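Local coordinates for secreted RxLR effector peptide protein (Phytophthora infestans, PDB 5L7S) that binds the host autophagy protein ATG8CL through its C-terminal ATG8-interacting motif and stimulates autophagosome formation in the infected plant cell, at residues W49-K54 with P94-I99; D69-L74 with T141-Q146; R130-G135 with Q173-E178; E230-L235 with N252-Y257. All coordinates share one frame; numbering follows the deposited sequence.

Contact 1: W49-K54 with P94-I99; sequences WLRLVK and PGMTKI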
# COMPACT_ATOMS: atom_id res chain seq x y z
N TRP A 49 -23.08 15.38 0.34
CA TRP A 49 -21.66 15.75 0.42
C TRP A 49 -20.99 15.77 -0.96
O TRP A 49 -20.21 16.68 -1.24
CB TRP A 49 -20.89 14.84 1.38
CG TRP A 49 -19.46 15.24 1.52
CD1 TRP A 49 -18.98 16.28 2.24
CD2 TRP A 49 -18.33 14.63 0.89
NE1 TRP A 49 -17.61 16.36 2.11
CE2 TRP A 49 -17.19 15.35 1.28
CE3 TRP A 49 -18.17 13.53 0.03
CZ2 TRP A 49 -15.90 15.02 0.85
CZ3 TRP A 49 -16.89 13.20 -0.40
CH2 TRP A 49 -15.77 13.95 0.01
N LEU A 50 -21.31 14.79 -1.81
CA LEU A 50 -20.80 14.77 -3.18
C LEU A 50 -21.31 15.95 -3.99
O LEU A 50 -20.54 16.58 -4.73
CB LEU A 50 -21.15 13.45 -3.89
CG LEU A 50 -20.53 12.17 -3.32
CD1 LEU A 50 -21.12 10.95 -4.01
CD2 LEU A 50 -19.02 12.18 -3.43
N ARG A 51 -22.60 16.27 -3.84
CA ARG A 51 -23.19 17.44 -4.49
C ARG A 51 -22.45 18.73 -4.10
O ARG A 51 -22.19 19.57 -4.97
CB ARG A 51 -24.69 17.56 -4.18
CG ARG A 51 -25.53 16.43 -4.77
CD ARG A 51 -27.02 16.76 -4.75
NE ARG A 51 -27.84 15.57 -5.01
CZ ARG A 51 -28.56 14.88 -4.11
NH1 ARG A 51 -28.59 15.22 -2.82
NH2 ARG A 51 -29.25 13.81 -4.50
N LEU A 52 -22.09 18.88 -2.82
CA LEU A 52 -21.26 20.01 -2.39
C LEU A 52 -19.87 19.97 -3.01
O LEU A 52 -19.35 21.00 -3.43
CB LEU A 52 -21.11 20.06 -0.87
CG LEU A 52 -20.26 21.24 -0.36
CD1 LEU A 52 -21.02 22.55 -0.50
CD2 LEU A 52 -19.80 21.04 1.07
N VAL A 53 -19.26 18.79 -3.03
CA VAL A 53 -17.92 18.64 -3.61
C VAL A 53 -17.97 19.09 -5.06
O VAL A 53 -17.18 19.94 -5.46
CB VAL A 53 -17.39 17.18 -3.47
CG1 VAL A 53 -16.13 16.97 -4.30
CG2 VAL A 53 -17.12 16.85 -2.00
N LYS A 54 -18.93 18.56 -5.82
CA LYS A 54 -19.16 18.96 -7.22
C LYS A 54 -19.18 20.48 -7.41
O LYS A 54 -18.43 21.02 -8.22
CB LYS A 54 -20.48 18.34 -7.72
CG LYS A 54 -20.74 18.50 -9.21
CD LYS A 54 -22.03 17.79 -9.59
CE LYS A 54 -22.44 18.09 -11.02
NZ LYS A 54 -23.74 17.46 -11.38
N PRO A 94 -26.91 9.32 -12.86
CA PRO A 94 -27.23 10.66 -13.39
C PRO A 94 -26.90 11.77 -12.39
O PRO A 94 -27.26 11.66 -11.22
CB PRO A 94 -28.74 10.59 -13.64
CG PRO A 94 -29.00 9.15 -13.90
CD PRO A 94 -28.06 8.40 -13.01
N GLY A 95 -26.19 12.79 -12.86
CA GLY A 95 -25.74 13.89 -12.01
C GLY A 95 -24.34 13.71 -11.43
O GLY A 95 -23.72 14.70 -11.03
N MET A 96 -23.85 12.47 -11.37
CA MET A 96 -22.56 12.14 -10.77
C MET A 96 -21.52 11.66 -11.79
O MET A 96 -20.40 11.31 -11.42
CB MET A 96 -22.76 11.05 -9.71
CG MET A 96 -23.67 11.44 -8.56
SD MET A 96 -22.94 12.68 -7.48
CE MET A 96 -24.19 12.80 -6.20
N THR A 97 -21.87 11.65 -13.08
CA THR A 97 -21.05 10.98 -14.09
C THR A 97 -19.68 11.62 -14.29
O THR A 97 -18.69 10.91 -14.44
CB THR A 97 -21.76 10.91 -15.46
OG1 THR A 97 -21.95 12.23 -15.99
CG2 THR A 97 -23.12 10.21 -15.35
N LYS A 98 -19.63 12.95 -14.28
CA LYS A 98 -18.38 13.70 -14.50
C LYS A 98 -17.32 13.37 -13.45
O LYS A 98 -16.16 13.11 -13.80
CB LYS A 98 -18.63 15.22 -14.51
CG LYS A 98 -19.38 15.76 -15.74
CD LYS A 98 -20.82 16.16 -15.43
CE LYS A 98 -21.50 16.87 -16.60
NZ LYS A 98 -22.85 17.39 -16.25
N ILE A 99 -17.71 13.38 -12.18
CA ILE A 99 -16.77 13.15 -11.08
C ILE A 99 -16.30 11.68 -11.01
O ILE A 99 -15.10 11.43 -10.89
CB ILE A 99 -17.28 13.68 -9.71
CG1 ILE A 99 -16.14 13.72 -8.69
CG2 ILE A 99 -18.44 12.86 -9.16
CD1 ILE A 99 -16.44 14.60 -7.50
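Val53 serves two neighbours at once: CG2 stands 3.5 Å above one face of the Trp49 indole, over its centre, while CG1 meets Ile99 CD1 of the other segment at 4.0 Å. The indole itself makes an edge-to-face pair with Phe28, and its NE1 is hydrogen-bonded to Pro24 O. Lys54 bonds the Gly95 carbonyl. NZ lies in the carbonyl plane on a lone pair of Gly95 O, 2.8 Å away, with a C=O...N angle of 139°. CG of Lys54 is anti to the backbone N (chi1 -172°), and the chain beyond it is fully extended, carrying the ammonium to the other segment. Lys98 NZ lies 5.0 Å from Lys54 NZ; two like charges this near probably repel somewhat. The contact joins two tandem units of the all-helical WY array: helix 44-60, in the part assigned to WY-domain 1, meets the turn leading into helix 97-106 and its first residues, assigned to WY-domain 2. Just before that helix Met96 adds a second apolar contact. Its bend at chi2 (-70°) places SD, and CE, carried beyond it, meets Leu50 CB at 3.9 Å. The same methyl is 4.1 Å from Arg51 CG, where the two side chains cross at about a right angle. Leu90 of helix 80-91 touches both Leu50 and Met96, and the Arg51 guanidinium turns instead to Gln48, NH1 bonding OE1.

Contact 2: D69-L74 with T141-Q146; sequences DIYYLL and TPMFRQ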
# COMPACT_ATOMS: atom_id res chain seq x y z
N ASP A 69 -7.23 14.09 -2.80
CA ASP A 69 -7.85 14.55 -1.55
C ASP A 69 -9.08 13.70 -1.24
O ASP A 69 -9.22 13.20 -0.11
CB ASP A 69 -8.30 16.03 -1.64
CG ASP A 69 -7.14 17.02 -1.64
OD1 ASP A 69 -6.03 16.69 -1.17
OD2 ASP A 69 -7.36 18.16 -2.11
N ILE A 70 -9.94 13.53 -2.24
CA ILE A 70 -11.14 12.69 -2.10
C ILE A 70 -10.76 11.24 -1.84
O ILE A 70 -11.32 10.62 -0.94
CB ILE A 70 -12.06 12.79 -3.33
CG1 ILE A 70 -12.66 14.20 -3.45
CG2 ILE A 70 -13.20 11.77 -3.25
CD1 ILE A 70 -13.17 14.54 -4.84
N TYR A 71 -9.83 10.69 -2.62
CA TYR A 71 -9.47 9.28 -2.50
C TYR A 71 -8.89 8.95 -1.13
O TYR A 71 -9.32 7.99 -0.49
CB TYR A 71 -8.48 8.86 -3.60
CG TYR A 71 -8.23 7.36 -3.67
CD1 TYR A 71 -9.24 6.49 -4.09
CD2 TYR A 71 -6.99 6.81 -3.33
CE1 TYR A 71 -9.02 5.12 -4.16
CE2 TYR A 71 -6.77 5.44 -3.40
CZ TYR A 71 -7.78 4.60 -3.81
OH TYR A 71 -7.57 3.23 -3.89
N TYR A 72 -7.93 9.74 -0.68
CA TYR A 72 -7.23 9.44 0.56
C TYR A 72 -8.06 9.72 1.81
O TYR A 72 -7.85 9.07 2.83
CB TYR A 72 -5.84 10.10 0.58
CG TYR A 72 -4.87 9.42 -0.37
CD1 TYR A 72 -4.48 8.10 -0.17
CD2 TYR A 72 -4.34 10.09 -1.49
CE1 TYR A 72 -3.60 7.46 -1.02
CE2 TYR A 72 -3.45 9.45 -2.35
CZ TYR A 72 -3.09 8.14 -2.11
OH TYR A 72 -2.21 7.48 -2.94
N LEU A 73 -9.00 10.66 1.74
CA LEU A 73 -9.97 10.87 2.83
C LEU A 73 -10.87 9.64 3.02
O LEU A 73 -11.10 9.20 4.15
CB LEU A 73 -10.85 12.10 2.56
CG LEU A 73 -11.91 12.47 3.60
CD1 LEU A 73 -11.27 12.88 4.92
CD2 LEU A 73 -12.82 13.57 3.07
N LEU A 74 -11.39 9.13 1.92
CA LEU A 74 -12.30 7.98 1.94
C LEU A 74 -11.56 6.68 2.23
O LEU A 74 -12.15 5.75 2.81
CB LEU A 74 -13.04 7.86 0.61
CG LEU A 74 -13.94 9.03 0.22
CD1 LEU A 74 -14.33 8.91 -1.24
CD2 LEU A 74 -15.17 9.09 1.10
N THR A 141 -3.69 -0.68 -2.47
CA THR A 141 -4.12 0.39 -3.37
C THR A 141 -3.63 0.12 -4.80
O THR A 141 -2.48 -0.27 -4.99
CB THR A 141 -3.63 1.79 -2.93
OG1 THR A 141 -2.21 1.90 -3.07
CG2 THR A 141 -4.02 2.07 -1.49
N PRO A 142 -4.51 0.32 -5.80
CA PRO A 142 -4.08 0.16 -7.19
C PRO A 142 -2.93 1.08 -7.59
O PRO A 142 -2.04 0.65 -8.33
CB PRO A 142 -5.35 0.48 -8.00
CG PRO A 142 -6.23 1.23 -7.07
CD PRO A 142 -5.95 0.66 -5.72
N MET A 143 -2.93 2.32 -7.10
CA MET A 143 -1.85 3.27 -7.41
C MET A 143 -0.47 2.79 -6.95
O MET A 143 0.53 3.07 -7.61
CB MET A 143 -2.15 4.66 -6.82
CG MET A 143 -3.30 5.37 -7.50
SD MET A 143 -3.29 7.15 -7.19
CE MET A 143 -3.95 7.20 -5.52
N PHE A 144 -0.42 2.08 -5.83
CA PHE A 144 0.83 1.47 -5.37
C PHE A 144 1.28 0.40 -6.36
O PHE A 144 2.44 0.40 -6.77
CB PHE A 144 0.68 0.86 -3.98
CG PHE A 144 1.91 0.17 -3.48
CD1 PHE A 144 3.07 0.89 -3.23
CD2 PHE A 144 1.93 -1.21 -3.28
CE1 PHE A 144 4.22 0.26 -2.78
CE2 PHE A 144 3.07 -1.85 -2.83
CZ PHE A 144 4.22 -1.12 -2.57
N ARG A 145 0.37 -0.51 -6.73
CA ARG A 145 0.65 -1.53 -7.75
C ARG A 145 1.16 -0.92 -9.07
O ARG A 145 2.05 -1.47 -9.71
CB ARG A 145 -0.58 -2.39 -8.03
CG ARG A 145 -0.90 -3.40 -6.94
CD ARG A 145 -1.96 -4.38 -7.42
NE ARG A 145 -3.24 -3.73 -7.70
CZ ARG A 145 -4.20 -3.47 -6.80
NH1 ARG A 145 -5.32 -2.87 -7.20
NH2 ARG A 145 -4.07 -3.80 -5.51
N GLN A 146 0.57 0.22 -9.45
CA GLN A 146 1.00 0.96 -10.64
C GLN A 146 2.42 1.50 -10.48
O GLN A 146 3.23 1.40 -11.40
CB GLN A 146 0.04 2.12 -10.95
CG GLN A 146 -1.35 1.69 -11.40
CD GLN A 146 -2.41 2.77 -11.23
OE1 GLN A 146 -2.11 3.97 -11.26
NE2 GLN A 146 -3.65 2.36 -11.06
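Met143 CE meets the side chains of Tyr71 and Tyr72, lying 3.8 Å from Tyr71 CD2 and 3.6 Å from Tyr72 CZ. Its approach to both rings is oblique. Met143 and Tyr72 reach toward each other tip to tip, whereas Met143 and Tyr71 slide past each other in opposite directions. A bend at the end of the methionine chain (chi3 -77°) sets the position of CE. The Tyr71 hydroxyl extends farther to the helix start, where OH touches Pro142 CD at 3.5 Å. This buried contact joins helix 67-75, in the part assigned to WY-domain 2, to the first turn of helix 142-155, assigned to WY-domain 3; the short segments run at 116° to each other, and with their axes 14.0 Å apart it is the ends of side chains that meet. Thr141 is the N-cap of the second helix, its OG1 accepting from Phe144 N at 3.3 Å. OG1 is also bonded to Leu138 O, which helps fix the cap. Behind the first shell, Tyr71 CD2 stands over the centre of one face of the Tyr72 ring, and Tyr72 OH is hydrogen-bonded to Leu129 O. Pro80, Leu83 and Phe87 of helix 80-91 pack against Tyr71.

Contact 3: R130-G135 with Q173-E178; sequences RLKDAG and QKTMTE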
# COMPACT_ATOMS: atom_id res chain seq x y z
N ARG A 130 0.91 10.55 -4.01
CA ARG A 130 0.60 10.77 -2.59
C ARG A 130 0.44 9.45 -1.83
O ARG A 130 -0.44 9.30 -0.99
CB ARG A 130 -0.63 11.67 -2.43
CG ARG A 130 -0.33 13.14 -2.63
CD ARG A 130 -1.61 13.96 -2.58
NE ARG A 130 -2.36 13.74 -1.35
CZ ARG A 130 -3.59 14.21 -1.12
NH1 ARG A 130 -4.22 14.95 -2.02
NH2 ARG A 130 -4.18 13.93 0.04
N LEU A 131 1.34 8.51 -2.11
CA LEU A 131 1.26 7.17 -1.52
C LEU A 131 1.61 7.14 -0.03
O LEU A 131 1.22 6.20 0.65
CB LEU A 131 2.12 6.18 -2.30
CG LEU A 131 1.54 5.80 -3.67
CD1 LEU A 131 2.57 5.06 -4.51
CD2 LEU A 131 0.27 4.96 -3.53
N LYS A 132 2.31 8.16 0.46
CA LYS A 132 2.51 8.33 1.92
C LYS A 132 1.19 8.41 2.69
O LYS A 132 1.09 7.89 3.80
CB LYS A 132 3.38 9.55 2.22
CG LYS A 132 4.84 9.35 1.89
CD LYS A 132 5.63 10.65 2.00
CE LYS A 132 7.10 10.42 1.69
NZ LYS A 132 7.79 11.67 1.28
N ASP A 133 0.18 9.04 2.09
CA ASP A 133 -1.15 9.17 2.70
C ASP A 133 -1.96 7.86 2.74
O ASP A 133 -3.01 7.81 3.37
CB ASP A 133 -1.97 10.25 1.99
CG ASP A 133 -1.31 11.63 2.04
OD1 ASP A 133 -0.61 11.94 3.03
OD2 ASP A 133 -1.51 12.42 1.09
N ALA A 134 -1.49 6.81 2.05
CA ALA A 134 -2.16 5.51 2.05
C ALA A 134 -2.06 4.77 3.38
O ALA A 134 -2.92 3.93 3.68
CB ALA A 134 -1.61 4.63 0.93
N GLY A 135 -1.02 5.05 4.16
CA GLY A 135 -0.81 4.39 5.45
C GLY A 135 -0.68 2.88 5.30
O GLY A 135 -0.18 2.39 4.29
N GLN A 173 8.77 3.56 5.01
CA GLN A 173 8.87 3.98 6.41
C GLN A 173 8.28 5.38 6.68
O GLN A 173 7.82 5.65 7.79
CB GLN A 173 10.32 3.91 6.88
CG GLN A 173 10.85 2.49 6.98
CD GLN A 173 12.36 2.40 7.04
OE1 GLN A 173 13.08 3.26 6.53
NE2 GLN A 173 12.86 1.35 7.67
N LYS A 174 8.31 6.26 5.67
CA LYS A 174 7.61 7.56 5.73
C LYS A 174 6.12 7.47 5.33
O LYS A 174 5.43 8.49 5.30
CB LYS A 174 8.34 8.61 4.89
CG LYS A 174 9.61 9.12 5.56
CD LYS A 174 10.32 10.20 4.74
CE LYS A 174 10.83 9.66 3.41
NZ LYS A 174 11.99 10.42 2.89
N THR A 175 5.63 6.27 5.03
CA THR A 175 4.22 6.01 4.76
C THR A 175 3.51 5.37 5.96
O THR A 175 2.36 5.71 6.24
CB THR A 175 4.09 5.08 3.54
OG1 THR A 175 4.74 5.70 2.42
CG2 THR A 175 2.63 4.81 3.20
N MET A 176 4.19 4.45 6.64
CA MET A 176 3.65 3.79 7.82
C MET A 176 4.75 3.61 8.87
O MET A 176 5.91 3.39 8.54
CB MET A 176 3.03 2.44 7.43
CG MET A 176 3.97 1.49 6.71
SD MET A 176 3.13 0.03 6.06
CE MET A 176 2.44 0.68 4.55
N THR A 177 4.36 3.72 10.14
CA THR A 177 5.30 3.87 11.26
C THR A 177 5.73 2.54 11.89
O THR A 177 6.87 2.40 12.31
CB THR A 177 4.72 4.79 12.36
OG1 THR A 177 3.54 4.20 12.92
CG2 THR A 177 4.38 6.17 11.79
N GLU A 178 4.81 1.58 11.97
CA GLU A 178 5.07 0.30 12.63
C GLU A 178 5.90 -0.64 11.76
O GLU A 178 5.56 -0.90 10.61
CB GLU A 178 3.77 -0.39 13.03
CG GLU A 178 2.93 0.36 14.05
CD GLU A 178 3.59 0.44 15.42
OE1 GLU A 178 3.95 -0.63 15.97
OE2 GLU A 178 3.75 1.56 15.95
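Thr175 OG1, which lies 3.5 Å from Lys132 CA across the contact, is gripped by two hydrogen-bond partners outside it, Leu171 O and Tyr126 OH. With OG1 held beside the backbone N (chi1 -57°), the methyl of the same side chain takes the other branch, anti to that N, and CG2 comes 3.5 Å from Lys132 O. The lysine passes the threonine obliquely, its CG 3.7 Å from Thr175 OG1. Farther out, Lys132 and Lys174 lie side by side and point the same way, touching through Lys132 CE and Lys174 CB at 3.9 Å. Their ammonium nitrogens, NZ of each, are 4.7 Å apart, a like-charge approach that may be eased by the weak bond from Lys132 NZ to Asn127 OD1. Two interhelical loops meet here, one from the part assigned to WY-domain 3 and one from that assigned to WY-domain 4: the 3-10 turn 131-134 that follows helix 122-128, and the loop between helices 165-173 and 179-189. No hydrogen bond crosses between them, but Gly135 offers a nearly straight CA-H...O contact, with CA 3.5 Å from Thr175 O. Met176 CE comes up to Gly135 O. At the start of the turn, Arg130 holds Asp133 side-on: NE, 2.9 Å from Asp133 OD2, and NH2 both bond that one oxygen, which lies in the guanidinium plane.

Contact 4: E230-L235 with N252-Y257; sequences EVFRIL and NLWLRY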
# COMPACT_ATOMS: atom_id res chain seq x y z
N GLU A 230 13.01 -22.28 1.76
CA GLU A 230 12.75 -20.95 1.20
C GLU A 230 13.47 -19.86 2.02
O GLU A 230 14.14 -19.01 1.44
CB GLU A 230 11.24 -20.66 1.10
CG GLU A 230 10.86 -19.38 0.35
CD GLU A 230 11.05 -19.45 -1.16
OE1 GLU A 230 10.03 -19.41 -1.88
OE2 GLU A 230 12.20 -19.52 -1.63
N VAL A 231 13.36 -19.92 3.35
CA VAL A 231 13.99 -18.93 4.22
C VAL A 231 15.52 -18.96 4.08
O VAL A 231 16.16 -17.91 3.98
CB VAL A 231 13.58 -19.10 5.71
CG1 VAL A 231 14.32 -18.12 6.61
CG2 VAL A 231 12.08 -18.90 5.87
N PHE A 232 16.09 -20.17 4.06
CA PHE A 232 17.51 -20.38 3.76
C PHE A 232 17.92 -19.67 2.46
O PHE A 232 19.02 -19.13 2.36
CB PHE A 232 17.82 -21.88 3.65
CG PHE A 232 19.28 -22.21 3.55
CD1 PHE A 232 19.96 -22.14 2.33
CD2 PHE A 232 19.99 -22.62 4.68
CE1 PHE A 232 21.31 -22.46 2.25
CE2 PHE A 232 21.34 -22.94 4.60
CZ PHE A 232 22.00 -22.86 3.38
N ARG A 233 17.02 -19.71 1.47
CA ARG A 233 17.22 -19.03 0.18
C ARG A 233 17.13 -17.51 0.29
O ARG A 233 17.94 -16.81 -0.31
CB ARG A 233 16.21 -19.55 -0.86
CG ARG A 233 16.71 -19.53 -2.30
CD ARG A 233 15.87 -20.44 -3.20
NE ARG A 233 15.95 -21.85 -2.79
CZ ARG A 233 14.96 -22.60 -2.30
NH1 ARG A 233 13.72 -22.13 -2.14
NH2 ARG A 233 15.21 -23.86 -1.97
N ILE A 234 16.16 -17.00 1.06
CA ILE A 234 16.01 -15.55 1.29
C ILE A 234 17.26 -14.98 1.96
O ILE A 234 17.78 -13.94 1.55
CB ILE A 234 14.79 -15.21 2.18
CG1 ILE A 234 13.47 -15.56 1.47
CG2 ILE A 234 14.77 -13.72 2.55
CD1 ILE A 234 12.26 -15.57 2.38
N LEU A 235 17.74 -15.69 2.98
CA LEU A 235 18.91 -15.26 3.75
C LEU A 235 20.23 -15.46 3.00
O LEU A 235 21.25 -14.89 3.41
CB LEU A 235 18.96 -16.01 5.09
CG LEU A 235 17.75 -15.78 6.00
CD1 LEU A 235 17.70 -16.82 7.12
CD2 LEU A 235 17.75 -14.36 6.56
N ASN A 252 21.78 -18.56 13.21
CA ASN A 252 21.01 -18.81 14.43
C ASN A 252 19.52 -18.57 14.17
O ASN A 252 18.69 -19.43 14.45
CB ASN A 252 21.50 -17.92 15.58
CG ASN A 252 21.04 -18.43 16.95
OD1 ASN A 252 21.81 -19.06 17.68
ND2 ASN A 252 19.79 -18.15 17.30
N LEU A 253 19.22 -17.41 13.59
CA LEU A 253 17.85 -17.04 13.23
C LEU A 253 17.17 -18.09 12.36
O LEU A 253 16.03 -18.45 12.61
CB LEU A 253 17.84 -15.69 12.52
CG LEU A 253 16.54 -15.18 11.89
CD1 LEU A 253 15.34 -15.27 12.85
CD2 LEU A 253 16.77 -13.76 11.42
N TRP A 254 17.89 -18.58 11.35
CA TRP A 254 17.35 -19.62 10.46
C TRP A 254 17.06 -20.91 11.22
O TRP A 254 16.00 -21.51 11.05
CB TRP A 254 18.29 -19.91 9.29
CG TRP A 254 17.77 -21.03 8.45
CD1 TRP A 254 16.60 -21.03 7.75
CD2 TRP A 254 18.35 -22.32 8.27
NE1 TRP A 254 16.42 -22.24 7.13
CE2 TRP A 254 17.48 -23.05 7.43
CE3 TRP A 254 19.52 -22.93 8.73
CZ2 TRP A 254 17.75 -24.37 7.04
CZ3 TRP A 254 19.79 -24.24 8.34
CH2 TRP A 254 18.91 -24.94 7.50
N LEU A 255 18.01 -21.33 12.06
CA LEU A 255 17.84 -22.53 12.87
C LEU A 255 16.67 -22.41 13.84
O LEU A 255 15.94 -23.38 14.06
CB LEU A 255 19.13 -22.84 13.64
CG LEU A 255 20.32 -23.26 12.76
CD1 LEU A 255 21.64 -23.15 13.52
CD2 LEU A 255 20.12 -24.67 12.22
N ARG A 256 16.48 -21.21 14.42
CA ARG A 256 15.35 -20.95 15.32
C ARG A 256 14.02 -20.96 14.58
O ARG A 256 13.04 -21.50 15.10
CB ARG A 256 15.52 -19.62 16.06
CG ARG A 256 16.63 -19.59 17.11
CD ARG A 256 16.43 -20.63 18.20
NE ARG A 256 17.36 -20.45 19.32
CZ ARG A 256 17.61 -21.35 20.27
NH1 ARG A 256 17.01 -22.54 20.28
NH2 ARG A 256 18.49 -21.07 21.22
N TYR A 257 13.97 -20.37 13.39
CA TYR A 257 12.77 -20.48 12.55
C TYR A 257 12.48 -21.94 12.23
O TYR A 257 11.34 -22.38 12.35
CB TYR A 257 12.89 -19.69 11.25
CG TYR A 257 11.63 -19.84 10.41
CD1 TYR A 257 10.47 -19.17 10.76
CD2 TYR A 257 11.60 -20.71 9.32
CE1 TYR A 257 9.30 -19.33 10.03
CE2 TYR A 257 10.43 -20.88 8.58
CZ TYR A 257 9.29 -20.18 8.94
OH TYR A 257 8.14 -20.33 8.22
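Phe232 and Trp254 form a T-shaped pair within an antiparallel helix packing in the region assigned to WY-domain 5. Helices 228-235 and 249-266 belong to its helical bundle; their short segments approach to 10.3 Å between axes, with 164° between N-to-C directions. In the aromatic pair, the edge of Phe232 is turned to one face of the indole, the planes at 73° and the phenyl and six-membered ring centroids 5.0 Å apart. CD2 does the touching: it stands above the Trp254 face, offset toward the rim, and is 3.7 Å from Trp254 CZ2. A chi1 of 177° sets CG of Trp254 anti to the backbone N, and the indole beyond it lies against helix 228-235. Aliphatic contacts accompany this pair. Val231 splits its two branches, CG1 meeting the indole edge near its plane, 3.9 Å from Trp254 CD1, and CG2 approaching the phenol ring obliquely, 3.7 Å from Tyr257 CE2. Leu235, one helical turn on from Val231, places CD1 against Trp254 CB at 3.8 Å. Further edge-to-face pairs extend the aromatic core, Phe232 with Phe278 and Tyr257 with Trp221. No hydrogen bond joins the two segments; the polar atoms of the two aromatic side chains of helix 249-266 are served elsewhere, Trp254 NE1 by Pro228 O and Tyr257 OH by Glu226 O. The one salt bridge stays within a segment, along the first helix: Arg233 NH1 reaches Glu230 OE2 at 3.1 Å, from above the carboxylate plane.

Overall arrangement
From the N terminus, contact 1 closes a loop from helix 44-60 to the start of helix 97-106. Contact 2 begins within that loop, on helix 67-75, and ends beyond it at 141-146, so the two cross; Val53 and Ile99 both pack on Ile70. Contact 3 crosses contact 2 in the same way, leaving from 130-135 and closing at 173-178, with Asp69 and Arg130 in a salt bridge between them. This overlapping chain ties the regions assigned to WY-domains 1 to 4. Contact 4 follows in series as a short loop within the region assigned to WY-domain 5, its nearest atoms about 16 Å from those of contact 3. Contacts 1 and 4 lie on opposite sides of the chain's centre.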